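Side-chain contacts in peroxiredoxin (Clostridioides difficile, PDB 6TSB), which hydrolyses beta-1,4 linkages of chitin through the family 18 glycoside hydrolase domain described here, and probably reduces peroxides through a separate peroxiredoxin domain: residues L225-L230 with G234-A239; W138-S143 with A178-R183; R242-A247 with E252-G257; I25-N30 with I34-A39. All coordinates share one frame; numbering follows the deposited sequence.

Interaction 1: L225-L230 with G234-A239; sequences LFDSDL and GYSVDA
Asp238 and Leu225 meet at the start of helix 237-246, one of the helices of this family 18 (TIM-barrel) domain, where a preceding loop folds back on a capped helix N terminus. Asp238 N donates to Leu225 O at 3.0 Å, with the donor in the carbonyl plane and an N-H...O angle of 158°, so an amide of the first helical turn is satisfied by the loop. Ser236 occupies the N-cap position: its OG accepts from Ala239 N at 3.1 Å.

Apolar packing lies beside the bond. Leu225 has CG anti to its backbone N (chi1 177°), a setting that brings CD1 to 3.7 Å from Val237 CB, with Val237 CG1 equally close. Within the loop, Leu225 CG lies 3.8 Å above one face of the Phe226 ring, offset toward its rim.

Mixed polar and aromatic contacts finish the interface. Phe226 CE1 approaches Asp238 CG at 3.5 Å, the ring and carboxylate planes being 52° apart, an oblique meeting and not a stack. The carboxylate is itself held from the second subunit: Tyr320 OH of that chain is hydrogen-bonded to Asp238 OD1, whose ion pair with Arg242 is long and weak. Gln294 of the second subunit packs on both Leu225 and Phe226, which places the loop at the dimer interface. Farther along, Asp227 turns its OD1 to 3.4 Å from Ser236 CB.

Interaction 2: W138-S143 with A178-R183; sequences WEYPGS and AGTGDR
Tyr140 reaches Thr180 with its phenol end: OH lies 3.4 Å from Thr180 CG2, and the two side chains cross at about a right angle. The threonine torsion explains which branch touches. With chi1 at 72°, OG1 sits between the backbone N and the carbonyl carbon, while CG2 is presented to the tyrosine; OG1 itself is hydrogen-bonded to a bound PEG molecule, probably from the crystallisation liquor. Gly179 CA adds a looser van der Waals contact at the ring edge, 4.4 Å from Tyr140 CE1. Within the loop, Glu139 CB covers the centre of one face of the Tyr140 ring, 4.0 Å above its plane.

The first segment follows strand 133-137; the second begins on the last residues of strand 174-179, its parallel neighbour in the TIM barrel. Glu139 falls where family 18 chitinases carry the last residue of the DxxDxDxE signature, probably the catalytic acid, and the peptide bond joining it to Tyr140 is cis.

Polar linkage runs through two waters. Trp138 N donates to water 1 at 2.8 Å, and that water lies 3.3 Å from Ala178 O. Water 2 lies between two carbonyls, 2.9 Å from Trp138 O and 2.8 Å from Ala178 O, although both waters face more acceptors than their protons can serve. Pro141 CG lies 3.6 Å above one face of the Trp138 ring, offset toward its rim.

Interaction 3: R242-A247 with E252-G257; sequences RNLENA and EKILLG
Leu244 CB and Ile254 CD1 touch at 3.9 Å, a point at which helix 237-246 packs on the beginning of strand 254-264. The isoleucine conformation makes the reach possible. Its CG1 is anti to the carbonyl carbon, and the chain then runs out nearly extended (chi2 -161°), carrying CD1 toward the helix. Leu244 also sets its CG beside the backbone N, and its CD1 branch stands 4.2 Å from Ile254 CD1, so the same methyl meets both the root and one branch of the leucine. The two side chains cross at a slant.

Glu245 contributes its aliphatic part: CG comes to 4.2 Å from Ile254 CD1, while the carboxylate is taken up within the helix. There Arg242 NH1 donates to the syn lone pair of Glu245 OE1 at 3.1 Å in a salt bridge, the oxygen being 15° out of the guanidinium plane. Leu244 extends the apolar layer onto Phe202 of strand 201-204, as in the helix-on-strand packing of a TIM barrel, while Ile254 on Leu204 joins adjacent parallel strands.

Since carbon alone meets carbon across these segments, the contact rests on van der Waals packing and exclusion of water, with the charged pair kept to the helix side.

Interaction 4: I25-N30 with I34-A39; sequences IVENAN and INPIVA
Glu27 points its carboxylate at the chain around Ile34, and OE1 stands only 2.9 Å from Ile34 O. Both atoms are acceptors, so this is a close approach without a hydrogen bond; a carboxylate oxygen and a carbonyl oxygen at that distance would probably repel if the acid is ionised, which would tend to raise its pKa. The second oxygen has a milder neighbour, Glu27 OE2 lying 4.0 Å from Pro36 CD.

Side-chain torsions bring the carboxylate here. CG lies anti to the backbone N (chi1 -162°), after which the chain bends at chi2 (67°), turning it across to the proline. The Glu27 backbone is in the left-handed region. Just beyond, Asn28 OD1 accepts from Asn30 N at 2.9 Å (N-H...O angle 153°), an Asx turn within the first segment.

Further out, the loop lies against the second subunit: Ile25 and Asn28 pack on its Arg323, and Val26 on its Glu354. Cys31, in the short link to Ile34, pairs with Cys325 in another structure of this protein, but that disulfide is absent here. Val38 N is held by Asp55 OD2, and Ile37 to Ala39 pair in parallel with a strand of the second subunit. Leu255 to Gly257 of strand 254-264 pair likewise, so this entry into the first strand is consistent with a TIM barrel closed by a strand exchanged from the second subunit, probably 328-332.

How the interactions relate
From the N terminus, interaction 4 comes first, closing a short loop just before strand 37-43. Interaction 2 follows and spans the longest interval, 34 residues that include helix 154-169, joining neighbouring strands 133-137 and 174-179. Interaction 1 closes the loop leading into helix 237-246, and interaction 3 returns from that helix to strand 254-264. All four are in series; none nests or crosses. Several meet in space: Gly181 probably accepts from Asn243, linking interactions 2 and 3, Val237 packs on Leu256, and Tyr235 on Asp182. Interaction 4 touches interaction 3, Glu252 meeting Ile34, but not interactions 1 or 2. Interactions 1, 3 and 4 also touch the second subunit; interaction 2 does not.

Interaction 1: L225-L230 with G234-A239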
loop_
_atom_site.group_PDB
_atom_site.type_symbol
_atom_site.label_atom_id
_atom_site.label_comp_id
_atom_site.label_asym_id
_atom_site.label_seq_id
_atom_site.Cartn_x
_atom_site.Cartn_y
_atom_site.Cartn_z
ATOM N N LEU A 225 0.102 1.911 -17.540
ATOM C CA LEU A 225 1.018 1.070 -18.355
ATOM C C LEU A 225 0.156 0.154 -19.252
ATOM O O LEU A 225 0.459 0.074 -20.461
ATOM C CB LEU A 225 1.976 0.304 -17.452
ATOM C CG LEU A 225 2.926 -0.653 -18.166
ATOM C CD1 LEU A 225 3.774 0.071 -19.206
ATOM C CD2 LEU A 225 3.813 -1.400 -17.176
ATOM N N PHE A 226 -0.944 -0.408 -18.728
ATOM C CA PHE A 226 -1.936 -1.224 -19.491
ATOM C C PHE A 226 -3.332 -0.613 -19.366
ATOM O O PHE A 226 -3.475 0.350 -18.615
ATOM C CB PHE A 226 -1.893 -2.672 -19.017
ATOM C CG PHE A 226 -0.562 -3.336 -19.243
ATOM C CD1 PHE A 226 -0.158 -3.694 -20.523
ATOM C CD2 PHE A 226 0.264 -3.651 -18.186
ATOM C CE1 PHE A 226 1.054 -4.340 -20.732
ATOM C CE2 PHE A 226 1.488 -4.270 -18.397
ATOM C CZ PHE A 226 1.883 -4.615 -19.669
ATOM N N ASP A 227 -4.316 -1.112 -20.121
ATOM C CA ASP A 227 -5.722 -0.622 -20.049
ATOM C C ASP A 227 -6.369 -1.108 -18.737
ATOM O O ASP A 227 -5.887 -2.137 -18.163
ATOM C CB ASP A 227 -6.547 -1.078 -21.262
ATOM C CG ASP A 227 -6.210 -0.410 -22.592
ATOM O OD1 ASP A 227 -5.676 0.727 -22.573
ATOM O OD2 ASP A 227 -6.505 -1.029 -23.649
ATOM N N SER A 228 -7.428 -0.402 -18.306
ATOM C CA SER A 228 -8.300 -0.685 -17.131
ATOM C C SER A 228 -9.603 0.129 -17.249
ATOM O O SER A 228 -9.794 0.825 -18.284
ATOM C CB SER A 228 -7.589 -0.357 -15.838
ATOM O OG SER A 228 -7.857 0.989 -15.446
ATOM N N ASP A 229 -10.438 0.096 -16.199
ATOM C CA ASP A 229 -11.697 0.886 -16.065
ATOM C C ASP A 229 -11.387 2.371 -15.869
ATOM O O ASP A 229 -12.270 3.205 -16.145
ATOM C CB ASP A 229 -12.537 0.443 -14.859
ATOM C CG ASP A 229 -13.786 -0.355 -15.204
ATOM O OD1 ASP A 229 -13.954 -0.710 -16.399
ATOM O OD2 ASP A 229 -14.592 -0.606 -14.275
ATOM N N LEU A 230 -10.198 2.686 -15.365
ATOM C CA LEU A 230 -9.845 4.055 -14.912
ATOM C C LEU A 230 -8.882 4.735 -15.897
ATOM O O LEU A 230 -8.315 5.769 -15.532
ATOM C CB LEU A 230 -9.241 3.925 -13.513
ATOM C CG LEU A 230 -10.197 3.355 -12.466
ATOM C CD1 LEU A 230 -9.455 3.031 -11.171
ATOM C CD2 LEU A 230 -11.358 4.319 -12.225
ATOM N N GLY A 234 -8.281 3.657 -25.431
ATOM C CA GLY A 234 -7.190 3.862 -26.411
ATOM C C GLY A 234 -5.825 4.088 -25.763
ATOM O O GLY A 234 -4.850 3.415 -26.168
ATOM N N TYR A 235 -5.745 5.007 -24.792
ATOM C CA TYR A 235 -4.476 5.536 -24.227
ATOM C C TYR A 235 -3.922 4.586 -23.163
ATOM O O TYR A 235 -4.555 4.366 -22.118
ATOM C CB TYR A 235 -4.670 6.950 -23.677
ATOM C CG TYR A 235 -4.882 7.984 -24.751
ATOM C CD1 TYR A 235 -6.137 8.198 -25.302
ATOM C CD2 TYR A 235 -3.820 8.728 -25.237
ATOM C CE1 TYR A 235 -6.332 9.141 -26.297
ATOM C CE2 TYR A 235 -3.998 9.672 -26.232
ATOM C CZ TYR A 235 -5.258 9.876 -26.767
ATOM O OH TYR A 235 -5.431 10.802 -27.751
ATOM N N SER A 236 -2.727 4.072 -23.435
ATOM C CA SER A 236 -1.917 3.250 -22.511
ATOM C C SER A 236 -0.443 3.264 -22.953
ATOM O O SER A 236 -0.171 3.314 -24.197
ATOM C CB SER A 236 -2.473 1.851 -22.472
ATOM O OG SER A 236 -1.703 0.996 -23.298
ATOM N N VAL A 237 0.501 3.167 -22.016
ATOM C CA VAL A 237 1.952 3.183 -22.375
ATOM C C VAL A 237 2.206 2.049 -23.368
ATOM O O VAL A 237 2.806 2.323 -24.411
ATOM C CB VAL A 237 2.884 3.066 -21.155
ATOM C CG1 VAL A 237 4.331 2.901 -21.566
ATOM C CG2 VAL A 237 2.708 4.239 -20.188
ATOM N N ASP A 238 1.744 0.835 -23.050
ATOM C CA ASP A 238 2.038 -0.419 -23.798
ATOM C C ASP A 238 1.591 -0.276 -25.256
ATOM O O ASP A 238 2.357 -0.675 -26.144
ATOM C CB ASP A 238 1.356 -1.632 -23.144
ATOM C CG ASP A 238 1.332 -2.924 -23.958
ATOM O OD1 ASP A 238 2.417 -3.550 -24.185
ATOM O OD2 ASP A 238 0.230 -3.293 -24.353
ATOM N N ALA A 239 0.379 0.216 -25.484
ATOM C CA ALA A 239 -0.168 0.452 -26.840
ATOM C C ALA A 239 0.691 1.491 -27.606
ATOM O O ALA A 239 0.749 1.403 -28.856
ATOM C CB ALA A 239 -1.619 0.868 -26.735
#

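Interaction 2: W138-S143 with A178-R183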
loop_
_atom_site.group_PDB
_atom_site.type_symbol
_atom_site.label_atom_id
_atom_site.label_comp_id
_atom_site.label_asym_id
_atom_site.label_seq_id
_atom_site.Cartn_x
_atom_site.Cartn_y
_atom_site.Cartn_z
ATOM N N TRP A 138 9.031 19.137 -30.977
ATOM C CA TRP A 138 7.921 19.708 -31.774
ATOM C C TRP A 138 6.615 19.027 -31.351
ATOM O O TRP A 138 6.499 17.791 -31.532
ATOM C CB TRP A 138 8.284 19.524 -33.246
ATOM C CG TRP A 138 7.381 20.188 -34.224
ATOM C CD1 TRP A 138 6.218 20.861 -33.992
ATOM C CD2 TRP A 138 7.567 20.157 -35.642
ATOM N NE1 TRP A 138 5.689 21.288 -35.176
ATOM C CE2 TRP A 138 6.503 20.880 -36.206
ATOM C CE3 TRP A 138 8.565 19.636 -36.475
ATOM C CZ2 TRP A 138 6.386 21.050 -37.589
ATOM C CZ3 TRP A 138 8.461 19.820 -37.835
ATOM C CH2 TRP A 138 7.378 20.510 -38.384
ATOM N N GLU A 139 5.684 19.796 -30.777
ATOM C CA GLU A 139 4.490 19.262 -30.089
ATOM C C GLU A 139 3.215 19.882 -30.688
ATOM O O GLU A 139 2.519 20.665 -30.049
ATOM C CB GLU A 139 4.674 19.468 -28.574
ATOM C CG GLU A 139 5.820 18.652 -27.973
ATOM C CD GLU A 139 5.939 18.634 -26.450
ATOM O OE1 GLU A 139 4.913 18.824 -25.794
ATOM O OE2 GLU A 139 7.064 18.415 -25.920
ATOM N N TYR A 140 2.814 19.477 -31.898
ATOM C CA TYR A 140 3.310 18.324 -32.621
ATOM C C TYR A 140 3.260 18.687 -34.099
ATOM O O TYR A 140 2.441 19.488 -34.513
ATOM C CB TYR A 140 2.461 17.080 -32.293
ATOM C CG TYR A 140 2.495 16.636 -30.848
ATOM C CD1 TYR A 140 3.563 15.892 -30.375
ATOM C CD2 TYR A 140 1.491 16.965 -29.939
ATOM C CE1 TYR A 140 3.653 15.506 -29.045
ATOM C CE2 TYR A 140 1.557 16.571 -28.604
ATOM C CZ TYR A 140 2.645 15.830 -28.156
ATOM O OH TYR A 140 2.800 15.431 -26.852
ATOM N N PRO A 141 4.106 18.111 -34.964
ATOM C CA PRO A 141 3.978 18.366 -36.391
ATOM C C PRO A 141 2.548 18.049 -36.842
ATOM O O PRO A 141 1.981 17.114 -36.359
ATOM C CB PRO A 141 4.963 17.397 -37.044
ATOM C CG PRO A 141 5.944 17.016 -35.953
ATOM C CD PRO A 141 5.198 17.192 -34.644
ATOM N N GLY A 142 1.995 18.877 -37.717
ATOM C CA GLY A 142 0.678 18.653 -38.338
ATOM C C GLY A 142 -0.473 19.094 -37.452
ATOM O O GLY A 142 -1.625 19.062 -37.932
ATOM N N SER A 143 -0.208 19.492 -36.208
ATOM C CA SER A 143 -1.264 19.820 -35.227
ATOM C C SER A 143 -1.027 21.212 -34.657
ATOM O O SER A 143 0.140 21.520 -34.310
ATOM C CB SER A 143 -1.296 18.796 -34.118
ATOM O OG SER A 143 -2.064 19.267 -33.015
ATOM N N ALA A 178 11.156 13.980 -29.197
ATOM C CA ALA A 178 10.110 13.764 -28.189
ATOM C C ALA A 178 8.800 13.639 -28.944
ATOM O O ALA A 178 8.501 14.580 -29.709
ATOM C CB ALA A 178 10.054 14.925 -27.218
ATOM N N GLY A 179 8.070 12.543 -28.721
ATOM C CA GLY A 179 6.731 12.336 -29.297
ATOM C C GLY A 179 5.907 11.314 -28.534
ATOM O O GLY A 179 6.378 10.815 -27.515
ATOM N N THR A 180 4.684 11.069 -28.999
ATOM C CA THR A 180 3.744 10.092 -28.416
ATOM C C THR A 180 3.695 8.888 -29.347
ATOM O O THR A 180 4.355 8.920 -30.416
ATOM C CB THR A 180 2.376 10.731 -28.192
ATOM O OG1 THR A 180 1.798 10.901 -29.482
ATOM C CG2 THR A 180 2.464 12.053 -27.462
ATOM N N GLY A 181 2.992 7.844 -28.914
ATOM C CA GLY A 181 2.826 6.600 -29.677
ATOM C C GLY A 181 1.387 6.443 -30.110
ATOM O O GLY A 181 1.030 5.332 -30.525
ATOM N N ASP A 182 0.570 7.487 -29.993
ATOM C CA ASP A 182 -0.869 7.365 -30.342
ATOM C C ASP A 182 -1.015 7.373 -31.872
ATOM O O ASP A 182 -0.007 7.667 -32.569
ATOM C CB ASP A 182 -1.720 8.385 -29.587
ATOM C CG ASP A 182 -1.753 9.788 -30.158
ATOM O OD1 ASP A 182 -0.929 10.095 -31.025
ATOM O OD2 ASP A 182 -2.622 10.559 -29.723
ATOM N N ARG A 183 -2.210 7.012 -32.353
ATOM C CA ARG A 183 -2.523 6.742 -33.783
ATOM C C ARG A 183 -2.320 8.031 -34.581
ATOM O O ARG A 183 -1.601 7.982 -35.575
ATOM C CB ARG A 183 -3.961 6.225 -33.949
ATOM C CG ARG A 183 -4.212 4.827 -33.388
ATOM C CD ARG A 183 -3.872 3.614 -34.260
ATOM N NE ARG A 183 -3.945 2.368 -33.496
ATOM C CZ ARG A 183 -5.068 1.774 -33.077
ATOM N NH1 ARG A 183 -6.255 2.289 -33.353
ATOM N NH2 ARG A 183 -5.000 0.657 -32.376
HETATM O O HOH W 1 9.760 16.619 -31.936
HETATM O O HOH W 2 7.330 15.139 -32.165
#

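Interaction 3: R242-A247 with E252-G257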
loop_
_atom_site.group_PDB
_atom_site.type_symbol
_atom_site.label_atom_id
_atom_site.label_comp_id
_atom_site.label_asym_id
_atom_site.label_seq_id
_atom_site.Cartn_x
_atom_site.Cartn_y
_atom_site.Cartn_z
ATOM N N ARG A 242 3.910 -0.395 -28.620
ATOM C CA ARG A 242 3.590 -1.380 -29.691
ATOM C C ARG A 242 3.301 -0.624 -30.997
ATOM O O ARG A 242 3.829 -1.054 -32.026
ATOM C CB ARG A 242 2.406 -2.277 -29.298
ATOM C CG ARG A 242 2.658 -3.173 -28.088
ATOM C CD ARG A 242 4.005 -3.892 -28.075
ATOM N NE ARG A 242 4.143 -4.659 -26.849
ATOM C CZ ARG A 242 5.260 -5.230 -26.423
ATOM N NH1 ARG A 242 6.379 -5.123 -27.129
ATOM N NH2 ARG A 242 5.245 -5.895 -25.271
ATOM N N ASN A 243 2.483 0.440 -30.948
ATOM C CA ASN A 243 2.193 1.296 -32.123
ATOM C C ASN A 243 3.502 1.783 -32.757
ATOM O O ASN A 243 3.659 1.635 -33.998
ATOM C CB ASN A 243 1.285 2.452 -31.729
ATOM C CG ASN A 243 -0.131 2.020 -31.439
ATOM O OD1 ASN A 243 -0.563 0.919 -31.799
ATOM N ND2 ASN A 243 -0.882 2.917 -30.832
ATOM N N LEU A 244 4.439 2.316 -31.961
ATOM C CA LEU A 244 5.733 2.807 -32.507
ATOM C C LEU A 244 6.524 1.638 -33.104
ATOM O O LEU A 244 7.188 1.842 -34.144
ATOM C CB LEU A 244 6.546 3.520 -31.425
ATOM C CG LEU A 244 6.002 4.880 -30.992
ATOM C CD1 LEU A 244 6.690 5.345 -29.737
ATOM C CD2 LEU A 244 6.160 5.933 -32.079
ATOM N N GLU A 245 6.495 0.467 -32.467
ATOM C CA GLU A 245 7.333 -0.701 -32.888
ATOM C C GLU A 245 6.859 -1.232 -34.252
ATOM O O GLU A 245 7.723 -1.544 -35.089
ATOM C CB GLU A 245 7.296 -1.803 -31.830
ATOM C CG GLU A 245 8.258 -1.547 -30.670
ATOM C CD GLU A 245 8.128 -2.524 -29.517
ATOM O OE1 GLU A 245 7.008 -3.047 -29.305
ATOM O OE2 GLU A 245 9.139 -2.767 -28.857
ATOM N N ASN A 246 5.536 -1.291 -34.451
ATOM C CA ASN A 246 4.855 -1.850 -35.643
ATOM C C ASN A 246 4.907 -0.850 -36.809
ATOM O O ASN A 246 4.856 -1.344 -37.975
ATOM C CB ASN A 246 3.418 -2.250 -35.305
ATOM C CG ASN A 246 3.368 -3.499 -34.458
ATOM O OD1 ASN A 246 4.240 -4.352 -34.570
ATOM N ND2 ASN A 246 2.366 -3.589 -33.601
ATOM N N ALA A 247 5.003 0.469 -36.517
ATOM C CA ALA A 247 5.258 1.552 -37.508
ATOM C C ALA A 247 6.765 1.660 -37.852
ATOM O O ALA A 247 7.142 2.499 -38.699
ATOM C CB ALA A 247 4.658 2.856 -37.024
ATOM N N GLU A 252 14.990 -0.765 -29.142
ATOM C CA GLU A 252 16.244 -0.278 -28.503
ATOM C C GLU A 252 16.394 1.248 -28.575
ATOM O O GLU A 252 17.392 1.733 -28.017
ATOM C CB GLU A 252 17.524 -0.692 -29.249
ATOM C CG GLU A 252 17.557 -2.076 -29.838
ATOM C CD GLU A 252 16.963 -2.227 -31.233
ATOM O OE1 GLU A 252 17.705 -2.007 -32.230
ATOM O OE2 GLU A 252 15.753 -2.588 -31.316
ATOM N N LYS A 253 15.610 1.922 -29.421
ATOM C CA LYS A 253 15.706 3.386 -29.657
ATOM C C LYS A 253 14.547 4.048 -28.916
ATOM O O LYS A 253 14.558 5.273 -28.821
ATOM C CB LYS A 253 15.708 3.722 -31.160
ATOM C CG LYS A 253 16.999 3.374 -31.919
ATOM C CD LYS A 253 17.096 3.996 -33.318
ATOM C CE LYS A 253 18.423 3.756 -34.007
ATOM N NZ LYS A 253 18.461 4.354 -35.369
ATOM N N ILE A 254 13.608 3.265 -28.367
ATOM C CA ILE A 254 12.500 3.843 -27.573
ATOM C C ILE A 254 12.940 4.073 -26.126
ATOM O O ILE A 254 13.344 3.091 -25.480
ATOM C CB ILE A 254 11.255 2.972 -27.600
ATOM C CG1 ILE A 254 10.860 2.672 -29.048
ATOM C CG2 ILE A 254 10.174 3.677 -26.773
ATOM C CD1 ILE A 254 9.434 2.221 -29.221
ATOM N N LEU A 255 12.782 5.308 -25.635
ATOM C CA LEU A 255 12.997 5.652 -24.204
ATOM C C LEU A 255 11.644 5.863 -23.576
ATOM O O LEU A 255 10.883 6.703 -24.116
ATOM C CB LEU A 255 13.809 6.934 -24.081
ATOM C CG LEU A 255 15.249 6.844 -24.557
ATOM C CD1 LEU A 255 16.043 8.035 -24.032
ATOM C CD2 LEU A 255 15.878 5.528 -24.136
ATOM N N LEU A 256 11.350 5.122 -22.506
ATOM C CA LEU A 256 10.013 5.181 -21.871
ATOM C C LEU A 256 10.024 6.349 -20.885
ATOM O O LEU A 256 10.925 6.407 -20.037
ATOM C CB LEU A 256 9.691 3.847 -21.180
ATOM C CG LEU A 256 8.211 3.623 -20.865
ATOM C CD1 LEU A 256 7.882 2.137 -20.822
ATOM C CD2 LEU A 256 7.786 4.304 -19.577
ATOM N N GLY A 257 9.045 7.230 -21.021
ATOM C CA GLY A 257 8.935 8.467 -20.237
ATOM C C GLY A 257 8.025 8.255 -19.052
ATOM O O GLY A 257 6.894 7.753 -19.267
#

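Interaction 4: I25-N30 with I34-A39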
loop_
_atom_site.group_PDB
_atom_site.type_symbol
_atom_site.label_atom_id
_atom_site.label_comp_id
_atom_site.label_asym_id
_atom_site.label_seq_id
_atom_site.Cartn_x
_atom_site.Cartn_y
_atom_site.Cartn_z
ATOM N N ILE A 25 13.608 -9.495 -13.528
ATOM C CA ILE A 25 14.462 -9.668 -14.754
ATOM C C ILE A 25 15.717 -8.793 -14.641
ATOM O O ILE A 25 15.543 -7.590 -14.499
ATOM C CB ILE A 25 13.687 -9.278 -16.036
ATOM C CG1 ILE A 25 12.417 -10.106 -16.245
ATOM C CG2 ILE A 25 14.600 -9.335 -17.257
ATOM C CD1 ILE A 25 11.438 -9.468 -17.199
ATOM N N VAL A 26 16.926 -9.357 -14.751
ATOM C CA VAL A 26 18.214 -8.590 -14.770
ATOM C C VAL A 26 18.865 -8.806 -16.141
ATOM O O VAL A 26 19.540 -9.838 -16.302
ATOM C CB VAL A 26 19.177 -8.998 -13.630
ATOM C CG1 VAL A 26 20.313 -7.991 -13.454
ATOM C CG2 VAL A 26 18.451 -9.225 -12.310
ATOM N N GLU A 27 18.653 -7.887 -17.091
ATOM C CA GLU A 27 19.330 -7.896 -18.419
ATOM C C GLU A 27 18.887 -9.135 -19.219
ATOM O O GLU A 27 19.740 -10.033 -19.437
ATOM C CB GLU A 27 20.852 -7.855 -18.230
ATOM C CG GLU A 27 21.622 -7.434 -19.473
ATOM C CD GLU A 27 21.392 -5.994 -19.904
ATOM O OE1 GLU A 27 21.557 -5.691 -21.112
ATOM O OE2 GLU A 27 21.040 -5.178 -19.029
ATOM N N ASN A 28 17.601 -9.171 -19.607
ATOM C CA ASN A 28 16.959 -10.106 -20.580
ATOM C C ASN A 28 18.009 -10.790 -21.464
ATOM O O ASN A 28 18.793 -10.063 -22.103
ATOM C CB ASN A 28 15.960 -9.356 -21.470
ATOM C CG ASN A 28 15.083 -10.246 -22.328
ATOM O OD1 ASN A 28 15.571 -10.988 -23.181
ATOM N ND2 ASN A 28 13.776 -10.135 -22.147
ATOM N N ALA A 29 17.961 -12.127 -21.557
ATOM C CA ALA A 29 18.974 -12.994 -22.216
ATOM C C ALA A 29 18.892 -12.922 -23.757
ATOM O O ALA A 29 19.647 -13.683 -24.398
ATOM C CB ALA A 29 18.827 -14.418 -21.718
ATOM N N ASN A 30 18.038 -12.060 -24.341
ATOM C CA ASN A 30 17.972 -11.777 -25.810
ATOM C C ASN A 30 18.437 -10.332 -26.104
ATOM O O ASN A 30 18.403 -9.925 -27.287
ATOM C CB ASN A 30 16.573 -12.084 -26.365
ATOM C CG ASN A 30 16.108 -13.499 -26.067
ATOM O OD1 ASN A 30 16.913 -14.428 -26.049
ATOM N ND2 ASN A 30 14.811 -13.684 -25.853
ATOM N N ILE A 34 22.518 -4.100 -26.153
ATOM C CA ILE A 34 21.458 -3.173 -25.631
ATOM C C ILE A 34 21.804 -2.931 -24.165
ATOM O O ILE A 34 21.592 -3.841 -23.350
ATOM C CB ILE A 34 19.986 -3.637 -25.800
ATOM C CG1 ILE A 34 19.558 -3.705 -27.273
ATOM C CG2 ILE A 34 19.033 -2.737 -25.008
ATOM C CD1 ILE A 34 18.338 -4.577 -27.540
ATOM N N ASN A 35 22.331 -1.742 -23.875
ATOM C CA ASN A 35 22.804 -1.305 -22.536
ATOM C C ASN A 35 21.904 -0.169 -22.046
ATOM O O ASN A 35 22.307 0.984 -22.087
ATOM C CB ASN A 35 24.278 -0.898 -22.629
ATOM C CG ASN A 35 25.154 -1.653 -21.654
ATOM O OD1 ASN A 35 26.119 -2.310 -22.056
ATOM N ND2 ASN A 35 24.810 -1.573 -20.379
ATOM N N PRO A 36 20.689 -0.447 -21.513
ATOM C CA PRO A 36 19.621 0.550 -21.443
ATOM C C PRO A 36 19.945 1.679 -20.455
ATOM O O PRO A 36 20.538 1.406 -19.438
ATOM C CB PRO A 36 18.388 -0.232 -20.976
ATOM C CG PRO A 36 18.969 -1.371 -20.177
ATOM C CD PRO A 36 20.310 -1.686 -20.819
ATOM N N ILE A 37 19.568 2.905 -20.819
ATOM C CA ILE A 37 20.119 4.154 -20.237
ATOM C C ILE A 37 19.035 4.790 -19.388
ATOM O O ILE A 37 17.831 4.468 -19.577
ATOM C CB ILE A 37 20.646 5.139 -21.298
ATOM C CG1 ILE A 37 19.548 5.703 -22.199
ATOM C CG2 ILE A 37 21.786 4.548 -22.110
ATOM C CD1 ILE A 37 20.041 6.844 -23.079
ATOM N N VAL A 38 19.466 5.628 -18.452
ATOM C CA VAL A 38 18.554 6.430 -17.595
ATOM C C VAL A 38 18.842 7.902 -17.869
ATOM O O VAL A 38 20.025 8.300 -17.838
ATOM C CB VAL A 38 18.741 6.101 -16.106
ATOM C CG1 VAL A 38 17.732 6.852 -15.278
ATOM C CG2 VAL A 38 18.614 4.613 -15.829
ATOM N N ALA A 39 17.791 8.687 -18.014
ATOM C CA ALA A 39 17.905 10.116 -18.337
ATOM C C ALA A 39 16.823 10.898 -17.607
ATOM O O ALA A 39 15.790 10.289 -17.290
ATOM C CB ALA A 39 17.791 10.298 -19.827
#